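Long-range contacts in large adhesion protein (Lap) involved in biofilm formation (Marinobacter hydrocarbonoclasticus, PDB 6XI3), which probably helps the bacterium form biofilms, with calcium-binding tandem Ig-like beta-sandwich repeats that extend the adhesin toward its target: residues 190-195 with 217-222; 224-229 with 292-297; 252-257 with 266-271. One frame throughout, in Å; residues are numbered along the deposited sequence.

In the fold
The chain reaches contact 1 first. There the loop 190-192 and first residues of strand 193-202 meet the end of strand 208-217 and the loop after it, closing a loop of 21 residues. The loop after strand 208-217 runs directly into strand 223-232, the first of the next beta sandwich, so contact 1 lies at the junction of two repeats. Contact 2 then opens in series. It joins strands 223-232 and 290-299, from the two facing sheets, and closes a loop of 62 residues. Contact 3 is nested inside this loop as the hairpin of strands 252-258 and 264-270. Strand 252-258 is also the sheet neighbour of strand 290-299, so contacts 2 and 3 touch.

Contact 1. Residues 190-195 with 217-222; sequences LVDGDL and FDATAG. With CA (calcium ion), chain D; EDO (1,2-ethanediol), chain L.
Asp192 reaches across to residues 217-222 with both carboxylate oxygens. Ala219 N donates to Asp192 OD1 from above the carboxylate plane, 40° out of it, at 2.9 Å. Thr220 N uses the syn lone pair of Asp192 OD2 at 2.8 Å. Two backbone N-H groups thus help fix the rotation of the carboxylate. Asp192 OD2 also binds the calcium ion at 2.4 Å. Asp218 OD1, Thr220 O and a water bind the same ion. Asp246 and Asn302 complete this site from the next repeat, as expected of a calcium site between tandem Ig-like domains. A second water bridges Asp192 OD1 and Thr220 OG1.

One carboxylate oxygen, Asp192 OD1, stands 3.6 Å above a face of the Phe217 ring, nearer the rim of the ring than its centre. Leu190 O and Val191 O come to the ring edge in its plane, with Val191 O 3.5 Å from Phe217 CD2. Phe217 CG is anti to the backbone N (chi1 -168°), which carries the ring alongside these carbonyls. Leu195 CG packs on Phe217 CB at 3.7 Å. Gly193 and Phe217 form an antiparallel hydrogen-bonded pair, with Gly193 N to Phe217 O at 2.8 Å.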
loop_
_atom_site.group_PDB
_atom_site.type_symbol
_atom_site.label_atom_id
_atom_site.label_comp_id
_atom_site.label_asym_id
_atom_site.label_seq_id
_atom_site.Cartn_x
_atom_site.Cartn_y
_atom_site.Cartn_z
ATOM N N LEU A 190 -3.813 -5.302 -9.951
ATOM C CA LEU A 190 -4.067 -4.530 -8.708
ATOM C C LEU A 190 -2.794 -4.499 -7.861
ATOM O O LEU A 190 -1.930 -5.330 -8.034
ATOM C CB LEU A 190 -5.260 -5.111 -7.950
ATOM C CG LEU A 190 -6.574 -5.193 -8.746
ATOM C CD1 LEU A 190 -7.671 -5.801 -7.890
ATOM C CD2 LEU A 190 -7.034 -3.841 -9.271
ATOM N N VAL A 191 -2.709 -3.531 -6.969
ATOM C CA VAL A 191 -1.603 -3.419 -5.977
ATOM C C VAL A 191 -2.088 -3.928 -4.617
ATOM O O VAL A 191 -3.314 -4.029 -4.423
ATOM C CB VAL A 191 -1.063 -1.977 -5.932
ATOM C CG1 VAL A 191 -0.637 -1.542 -7.347
ATOM C CG2 VAL A 191 -2.055 -0.986 -5.322
ATOM N N ASP A 192 -1.124 -4.249 -3.749
ATOM C CA ASP A 192 -1.342 -4.824 -2.408
ATOM C C ASP A 192 -2.103 -3.823 -1.528
ATOM O O ASP A 192 -2.078 -2.604 -1.783
ATOM C CB ASP A 192 -0.021 -5.306 -1.811
ATOM C CG ASP A 192 0.517 -6.538 -2.502
ATOM O OD1 ASP A 192 -0.230 -7.130 -3.329
ATOM O OD2 ASP A 192 1.686 -6.903 -2.239
ATOM N N GLY A 193 -2.731 -4.356 -0.497
ATOM C CA GLY A 193 -3.498 -3.631 0.517
ATOM C C GLY A 193 -4.939 -4.080 0.478
ATOM O O GLY A 193 -5.198 -5.171 -0.026
ATOM N N ASP A 194 -5.844 -3.264 0.996
ATOM C CA ASP A 194 -7.273 -3.627 1.090
ATOM C C ASP A 194 -7.832 -3.718 -0.337
ATOM O O ASP A 194 -7.496 -2.886 -1.157
ATOM C CB ASP A 194 -8.035 -2.648 1.981
ATOM C CG ASP A 194 -9.425 -3.178 2.337
ATOM O OD1 ASP A 194 -9.519 -4.326 2.800
ATOM O OD2 ASP A 194 -10.409 -2.453 2.128
ATOM N N LEU A 195 -8.625 -4.736 -0.629
ATOM C CA LEU A 195 -9.314 -4.899 -1.932
ATOM C C LEU A 195 -10.790 -4.765 -1.616
ATOM O O LEU A 195 -11.252 -5.437 -0.648
ATOM C CB LEU A 195 -9.116 -6.310 -2.489
ATOM C CG LEU A 195 -7.880 -6.617 -3.303
ATOM C CD1 LEU A 195 -8.096 -7.952 -4.019
ATOM C CD2 LEU A 195 -7.569 -5.502 -4.293
ATOM N N PHE A 217 -4.881 -8.085 -0.040
ATOM C CA PHE A 217 -4.036 -8.555 -1.156
ATOM C C PHE A 217 -2.590 -8.288 -0.746
ATOM O O PHE A 217 -2.228 -7.142 -0.375
ATOM C CB PHE A 217 -4.466 -7.841 -2.429
ATOM C CG PHE A 217 -3.901 -8.388 -3.713
ATOM C CD1 PHE A 217 -3.714 -9.750 -3.889
ATOM C CD2 PHE A 217 -3.546 -7.525 -4.741
ATOM C CE1 PHE A 217 -3.183 -10.229 -5.077
ATOM C CE2 PHE A 217 -3.045 -8.012 -5.943
ATOM C CZ PHE A 217 -2.872 -9.371 -6.107
ATOM N N ASP A 218 -1.783 -9.335 -0.782
ATOM C CA ASP A 218 -0.349 -9.261 -0.449
ATOM C C ASP A 218 0.357 -10.223 -1.386
ATOM O O ASP A 218 0.831 -11.264 -0.908
ATOM C CB ASP A 218 -0.093 -9.527 1.034
ATOM C CG ASP A 218 1.351 -9.198 1.434
ATOM O OD1 ASP A 218 2.152 -8.840 0.544
ATOM O OD2 ASP A 218 1.666 -9.312 2.622
ATOM N N ALA A 219 0.445 -9.862 -2.664
ATOM C CA ALA A 219 1.122 -10.659 -3.717
ATOM C C ALA A 219 2.601 -10.241 -3.864
ATOM O O ALA A 219 3.409 -11.046 -4.391
ATOM C CB ALA A 219 0.362 -10.543 -5.004
ATOM N N THR A 220 2.972 -9.044 -3.415
ATOM C CA THR A 220 4.342 -8.485 -3.626
ATOM C C THR A 220 4.980 -8.250 -2.254
ATOM O O THR A 220 4.367 -7.582 -1.384
ATOM C CB THR A 220 4.303 -7.261 -4.551
ATOM O OG1 THR A 220 3.512 -7.570 -5.705
ATOM C CG2 THR A 220 5.672 -6.818 -5.032
ATOM N N ALA A 221 6.151 -8.842 -2.066
ATOM C CA ALA A 221 7.035 -8.641 -0.916
ATOM C C ALA A 221 7.580 -7.201 -0.976
ATOM O O ALA A 221 8.182 -6.858 -1.968
ATOM C CB ALA A 221 8.163 -9.661 -0.971
ATOM N N GLY A 222 7.375 -6.425 0.078
ATOM C CA GLY A 222 7.876 -5.052 0.220
ATOM C C GLY A 222 9.381 -5.084 0.372
ATOM O O GLY A 222 9.872 -6.028 0.953
HETATM CA CA CA D . 2.817 -6.648 -0.155
HETATM C C1 EDO L . 1.501 -5.082 -9.817
HETATM O O1 EDO L . 0.308 -4.306 -9.807
HETATM C C2 EDO L . 1.331 -6.561 -9.958
HETATM O O2 EDO L . 1.661 -7.126 -11.199
HETATM O O HOH W 1 1.078 -6.954 -5.678
HETATM O O HOH W 2 4.405 -6.574 1.602
#

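Contact 2. Residues 224-229 with 292-297; sequences LTVSVD and LTVEAT. With EDT ({[-(bis-carboxymethyl-amino)-ethyl]-carboxymethyl-amino}-acetic acid), chain I.
Val226 and Ala296 point at each other across the gap between the strands. Val226 CB lies 3.7 Å from Ala296 CB, so even the base of this valine is in contact. From there its two methyls diverge. Val226 CG1 sits between the backbone N and the carbonyl carbon (chi1 66°) and comes to 4.1 Å from Val294 O. Val226 CG2, anti to the backbone N, wedges between Ala296 CB at 3.9 Å and Val294 CG1 at 4.0 Å. The small alanine lets the valine come in close, while Val294 fills the next position along.

Similar contacts lie before and after Val226 along strand 223-232. Leu224 CD2 rests 3.6 Å from Ala296 CB, and its other methyl is near the backbone of Thr297. Val228 CG2 touches Val294 CG2 at 3.7 Å. Ala296 thus takes Leu224 and Val226, and Val294 takes Val226 and Val228. No hydrogen bond crosses between the segments, whose axes approach to 7.2 Å and run at 150°. The alternate residues Thr225 and Ser227 point away from the contact. Thr225 CG2 makes a van der Waals contact of 3.6 Å with O19 of a bound EDTA molecule, which is hydrogen-bonded to Ser307 N. Tyr277 packs on Leu224, Val226 and Ala296, and Leu255 on Val226 and Ala296. Side-chain packing without hydrogen bonds between strands of two sheets, with alternate residues turned inward, is characteristic of the core of an Ig-like beta sandwich.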
loop_
_atom_site.group_PDB
_atom_site.type_symbol
_atom_site.label_atom_id
_atom_site.label_comp_id
_atom_site.label_asym_id
_atom_site.label_seq_id
_atom_site.Cartn_x
_atom_site.Cartn_y
_atom_site.Cartn_z
ATOM N N LEU A 224 13.185 -2.284 0.200
ATOM C CA LEU A 224 13.783 -0.948 0.026
ATOM C C LEU A 224 15.297 -1.160 -0.068
ATOM O O LEU A 224 15.826 -1.982 0.686
ATOM C CB LEU A 224 13.379 -0.018 1.181
ATOM C CG LEU A 224 13.959 1.405 1.092
ATOM C CD1 LEU A 224 13.025 2.455 1.667
ATOM C CD2 LEU A 224 15.301 1.498 1.796
ATOM N N THR A 225 15.931 -0.497 -1.031
ATOM C CA THR A 225 17.403 -0.367 -1.080
ATOM C C THR A 225 17.775 1.107 -0.919
ATOM O O THR A 225 16.975 1.953 -1.300
ATOM C CB THR A 225 17.974 -0.967 -2.364
ATOM O OG1 THR A 225 17.618 -0.095 -3.436
ATOM C CG2 THR A 225 17.514 -2.395 -2.621
ATOM N N VAL A 226 18.966 1.374 -0.376
ATOM C CA VAL A 226 19.519 2.748 -0.303
ATOM C C VAL A 226 20.953 2.685 -0.813
ATOM O O VAL A 226 21.602 1.656 -0.646
ATOM C CB VAL A 226 19.402 3.374 1.097
ATOM C CG1 VAL A 226 20.247 2.664 2.149
ATOM C CG2 VAL A 226 19.748 4.860 1.053
ATOM N N SER A 227 21.412 3.750 -1.454
ATOM C CA SER A 227 22.821 3.819 -1.877
ATOM C C SER A 227 23.331 5.240 -1.662
ATOM O O SER A 227 22.528 6.217 -1.722
ATOM C CB SER A 227 23.003 3.272 -3.278
ATOM O OG SER A 227 22.850 4.267 -4.247
ATOM N N VAL A 228 24.605 5.328 -1.311
ATOM C CA VAL A 228 25.315 6.613 -1.175
ATOM C C VAL A 228 25.921 6.855 -2.541
ATOM O O VAL A 228 26.862 6.163 -2.849
ATOM C CB VAL A 228 26.348 6.534 -0.037
ATOM C CG1 VAL A 228 26.999 7.874 0.215
ATOM C CG2 VAL A 228 25.675 6.009 1.211
ATOM N N ASP A 229 25.299 7.709 -3.347
ATOM C CA ASP A 229 25.817 8.087 -4.682
ATOM C C ASP A 229 27.136 8.858 -4.532
ATOM O O ASP A 229 28.075 8.528 -5.243
ATOM C CB ASP A 229 24.777 8.869 -5.473
ATOM C CG ASP A 229 23.523 8.009 -5.668
ATOM O OD1 ASP A 229 23.661 6.778 -5.691
ATOM O OD2 ASP A 229 22.443 8.561 -5.757
ATOM N N LEU A 292 30.559 6.739 7.528
ATOM C CA LEU A 292 29.140 7.133 7.651
ATOM C C LEU A 292 28.311 5.867 7.488
ATOM O O LEU A 292 28.711 5.025 6.658
ATOM C CB LEU A 292 28.784 8.112 6.536
ATOM C CG LEU A 292 29.484 9.453 6.589
ATOM C CD1 LEU A 292 28.909 10.364 5.535
ATOM C CD2 LEU A 292 29.374 10.109 7.964
ATOM N N THR A 293 27.213 5.768 8.224
ATOM C CA THR A 293 26.161 4.774 7.967
ATOM C C THR A 293 24.872 5.514 7.653
ATOM O O THR A 293 24.417 6.342 8.475
ATOM C CB THR A 293 26.019 3.773 9.110
ATOM O OG1 THR A 293 27.318 3.208 9.302
ATOM C CG2 THR A 293 25.039 2.675 8.776
ATOM N N VAL A 294 24.311 5.162 6.499
ATOM C CA VAL A 294 23.039 5.709 5.998
ATOM C C VAL A 294 22.013 4.601 6.141
ATOM O O VAL A 294 22.258 3.487 5.642
ATOM C CB VAL A 294 23.167 6.168 4.537
ATOM C CG1 VAL A 294 21.819 6.611 3.982
ATOM C CG2 VAL A 294 24.208 7.265 4.421
ATOM N N GLU A 295 20.905 4.919 6.794
ATOM C CA GLU A 295 19.738 4.029 6.852
ATOM C C GLU A 295 18.537 4.740 6.241
ATOM O O GLU A 295 18.422 5.970 6.427
ATOM C CB GLU A 295 19.434 3.635 8.288
ATOM C CG GLU A 295 18.120 2.862 8.367
ATOM C CD GLU A 295 18.192 1.634 9.236
ATOM O OE1 GLU A 295 18.152 1.818 10.465
ATOM O OE2 GLU A 295 18.325 0.513 8.674
ATOM N N ALA A 296 17.711 3.979 5.518
ATOM C CA ALA A 296 16.467 4.442 4.867
ATOM C C ALA A 296 15.341 3.484 5.269
ATOM O O ALA A 296 15.587 2.278 5.268
ATOM C CB ALA A 296 16.654 4.482 3.373
ATOM N N THR A 297 14.164 4.019 5.568
ATOM C CA THR A 297 12.970 3.260 5.978
ATOM C C THR A 297 11.741 3.881 5.311
ATOM O O THR A 297 11.626 5.133 5.256
ATOM C CB THR A 297 12.810 3.284 7.503
ATOM O OG1 THR A 297 14.006 2.785 8.096
ATOM C CG2 THR A 297 11.638 2.470 7.995
HETATM O O20 EDT I . 18.834 -4.599 0.491
HETATM C C5 EDT I . 17.757 -5.215 0.345
HETATM O O19 EDT I . 17.323 -5.543 -0.830
HETATM C C4 EDT I . 17.033 -5.652 1.618
HETATM N N3 EDT I . 17.887 -5.782 2.844
HETATM C C2 EDT I . 19.144 -6.580 2.664
HETATM C C1 EDT I . 18.947 -7.958 2.046
HETATM O O18 EDT I . 19.597 -8.265 0.993
HETATM O O17 EDT I . 18.184 -8.769 2.620
HETATM C C6 EDT I . 17.134 -6.418 3.940
HETATM C C7 EDT I . 16.291 -5.383 4.589
HETATM N N8 EDT I . 16.154 -5.695 6.019
HETATM C C9 EDT I . 16.329 -4.473 6.827
HETATM C C10 EDT I . 16.510 -4.719 8.308
HETATM O O16 EDT I . 17.323 -3.990 8.911
HETATM O O15 EDT I . 15.829 -5.596 8.892
HETATM C C11 EDT I . 14.842 -6.326 6.282
HETATM C C12 EDT I . 13.707 -5.331 6.488
HETATM O O13 EDT I . 13.555 -4.396 5.677
HETATM O O14 EDT I . 12.912 -5.468 7.449
#

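Contact 3. Residues 252-257 with 266-271; sequences QVDLTV and TATTTV
Val253 and Thr269 face each other as an antiparallel hydrogen-bonded pair. Val253 N gives an almost straight bond to Thr269 O, 2.8 Å long with an angle of 179° at the hydrogen. The return bond, Thr269 N to Val253 O, is 3.1 Å. Leu255 and Ala267 repeat the pattern, with Leu255 N to Ala267 O at 2.8 Å. Ala267 N returns a bond to Leu255 O.

The face that carries Val253, Leu255, Ala267 and Thr269 is the tightly packed one. Leu255 CB approaches Ala267 CB to 4.2 Å, and Leu255 CD1 lies against the backbone of Ala267 and Thr268. Val253 CG2 meets Val271 CG2 at 3.6 Å, the two side chains crossing at about a right angle. Tyr277, Leu279 and Ala296 pack against parts of this face from neighbouring strands.

The other face carries Gln252, Asp254, Thr256, Thr266, Thr268 and Thr270, polar side chains that largely face solvent. Thr268 OG1 lies 3.0 Å from Val253 O, but its proton has another acceptor in reach and the bond is not settled. Gln252 CG is anti to the backbone N (chi1 180°), and the extended chain crosses Thr268, with Gln252 CG 3.1 Å from Thr268 OG1. Asp254 runs alongside Thr268 on this face, with Asp254 OD1 3.5 Å from Thr268 OG1. A water is weakly held near Asp254 OD1 and Ala267 O. Toward the far end, the methyls of Thr256 and Thr266 barely touch. One mainly apolar face turned to the core and one polar face turned to solvent are what is expected of a beta hairpin at the border of a sandwich sheet. Here strand 264-270 is the outermost strand and strand 252-258 joins it to strand 290-299.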
loop_
_atom_site.group_PDB
_atom_site.type_symbol
_atom_site.label_atom_id
_atom_site.label_comp_id
_atom_site.label_asym_id
_atom_site.label_seq_id
_atom_site.Cartn_x
_atom_site.Cartn_y
_atom_site.Cartn_z
ATOM N N GLN A 252 6.632 8.430 2.056
ATOM C CA GLN A 252 7.799 9.105 2.654
ATOM C C GLN A 252 8.871 8.061 2.955
ATOM O O GLN A 252 8.536 6.981 3.498
ATOM C CB GLN A 252 7.369 9.798 3.949
ATOM C CG GLN A 252 8.509 10.520 4.651
ATOM C CD GLN A 252 8.009 11.389 5.782
ATOM O OE1 GLN A 252 6.985 12.047 5.676
ATOM N NE2 GLN A 252 8.764 11.452 6.859
ATOM N N VAL A 253 10.111 8.404 2.651
ATOM C CA VAL A 253 11.329 7.663 3.036
ATOM C C VAL A 253 12.003 8.523 4.095
ATOM O O VAL A 253 12.303 9.688 3.800
ATOM C CB VAL A 253 12.239 7.434 1.826
ATOM C CG1 VAL A 253 13.479 6.622 2.185
ATOM C CG2 VAL A 253 11.458 6.770 0.701
ATOM N N ASP A 254 12.267 7.952 5.257
ATOM C CA ASP A 254 13.010 8.605 6.353
ATOM C C ASP A 254 14.420 8.057 6.311
ATOM O O ASP A 254 14.556 6.809 6.253
ATOM C CB ASP A 254 12.367 8.322 7.700
ATOM C CG ASP A 254 10.985 8.940 7.795
ATOM O OD1 ASP A 254 10.764 10.033 7.181
ATOM O OD2 ASP A 254 10.157 8.324 8.475
ATOM N N LEU A 255 15.402 8.956 6.292
ATOM C CA LEU A 255 16.814 8.575 6.186
ATOM C C LEU A 255 17.529 9.093 7.416
ATOM O O LEU A 255 17.098 10.111 7.969
ATOM C CB LEU A 255 17.435 9.131 4.910
ATOM C CG LEU A 255 16.820 8.603 3.616
ATOM C CD1 LEU A 255 15.953 9.657 2.986
ATOM C CD2 LEU A 255 17.888 8.168 2.651
ATOM N N THR A 256 18.569 8.384 7.830
ATOM C CA THR A 256 19.471 8.881 8.891
ATOM C C THR A 256 20.876 8.664 8.372
ATOM O O THR A 256 21.060 7.689 7.597
ATOM C CB THR A 256 19.266 8.207 10.256
ATOM O OG1 THR A 256 19.595 6.831 10.071
ATOM C CG2 THR A 256 17.874 8.387 10.803
ATOM N N VAL A 257 21.742 9.640 8.653
ATOM C CA VAL A 257 23.195 9.558 8.365
ATOM C C VAL A 257 23.907 9.663 9.710
ATOM O O VAL A 257 23.736 10.692 10.392
ATOM C CB VAL A 257 23.685 10.657 7.404
ATOM C CG1 VAL A 257 25.117 10.395 6.986
ATOM C CG2 VAL A 257 22.800 10.809 6.186
ATOM N N THR A 266 19.122 13.740 9.980
ATOM C CA THR A 266 17.886 13.176 9.392
ATOM C C THR A 266 17.626 13.882 8.061
ATOM O O THR A 266 17.927 15.099 7.947
ATOM C CB THR A 266 16.691 13.303 10.343
ATOM O OG1 THR A 266 16.368 14.687 10.468
ATOM C CG2 THR A 266 16.971 12.688 11.696
ATOM N N ALA A 267 17.092 13.119 7.118
ATOM C CA ALA A 267 16.640 13.565 5.792
ATOM C C ALA A 267 15.364 12.815 5.445
ATOM O O ALA A 267 15.080 11.751 6.026
ATOM C CB ALA A 267 17.703 13.330 4.769
ATOM N N THR A 268 14.598 13.362 4.521
ATOM C CA THR A 268 13.370 12.685 4.066
ATOM C C THR A 268 13.159 13.006 2.578
ATOM O O THR A 268 13.653 14.034 2.111
ATOM C CB THR A 268 12.221 13.040 5.020
ATOM O OG1 THR A 268 11.061 12.346 4.569
ATOM C CG2 THR A 268 11.902 14.514 5.036
ATOM N N THR A 269 12.521 12.103 1.837
ATOM C CA THR A 269 12.087 12.346 0.444
ATOM C C THR A 269 10.910 11.406 0.196
ATOM O O THR A 269 10.449 10.801 1.149
ATOM C CB THR A 269 13.239 12.234 -0.565
ATOM O OG1 THR A 269 12.732 12.787 -1.769
ATOM C CG2 THR A 269 13.764 10.838 -0.818
ATOM N N THR A 270 10.410 11.366 -1.024
ATOM C CA THR A 270 9.202 10.594 -1.367
ATOM C C THR A 270 9.502 9.657 -2.529
ATOM O O THR A 270 10.397 9.935 -3.316
ATOM C CB THR A 270 8.024 11.521 -1.677
ATOM O OG1 THR A 270 8.414 12.320 -2.774
ATOM C CG2 THR A 270 7.639 12.405 -0.515
ATOM N N VAL A 271 8.738 8.568 -2.615
ATOM C CA VAL A 271 8.928 7.545 -3.663
ATOM C C VAL A 271 8.187 8.011 -4.931
ATOM O O VAL A 271 7.065 8.516 -4.801
ATOM C CB VAL A 271 8.433 6.180 -3.134
ATOM C CG1 VAL A 271 8.492 5.098 -4.185
ATOM C CG2 VAL A 271 9.199 5.735 -1.901
HETATM O O HOH W 3 12.972 12.134 8.669
#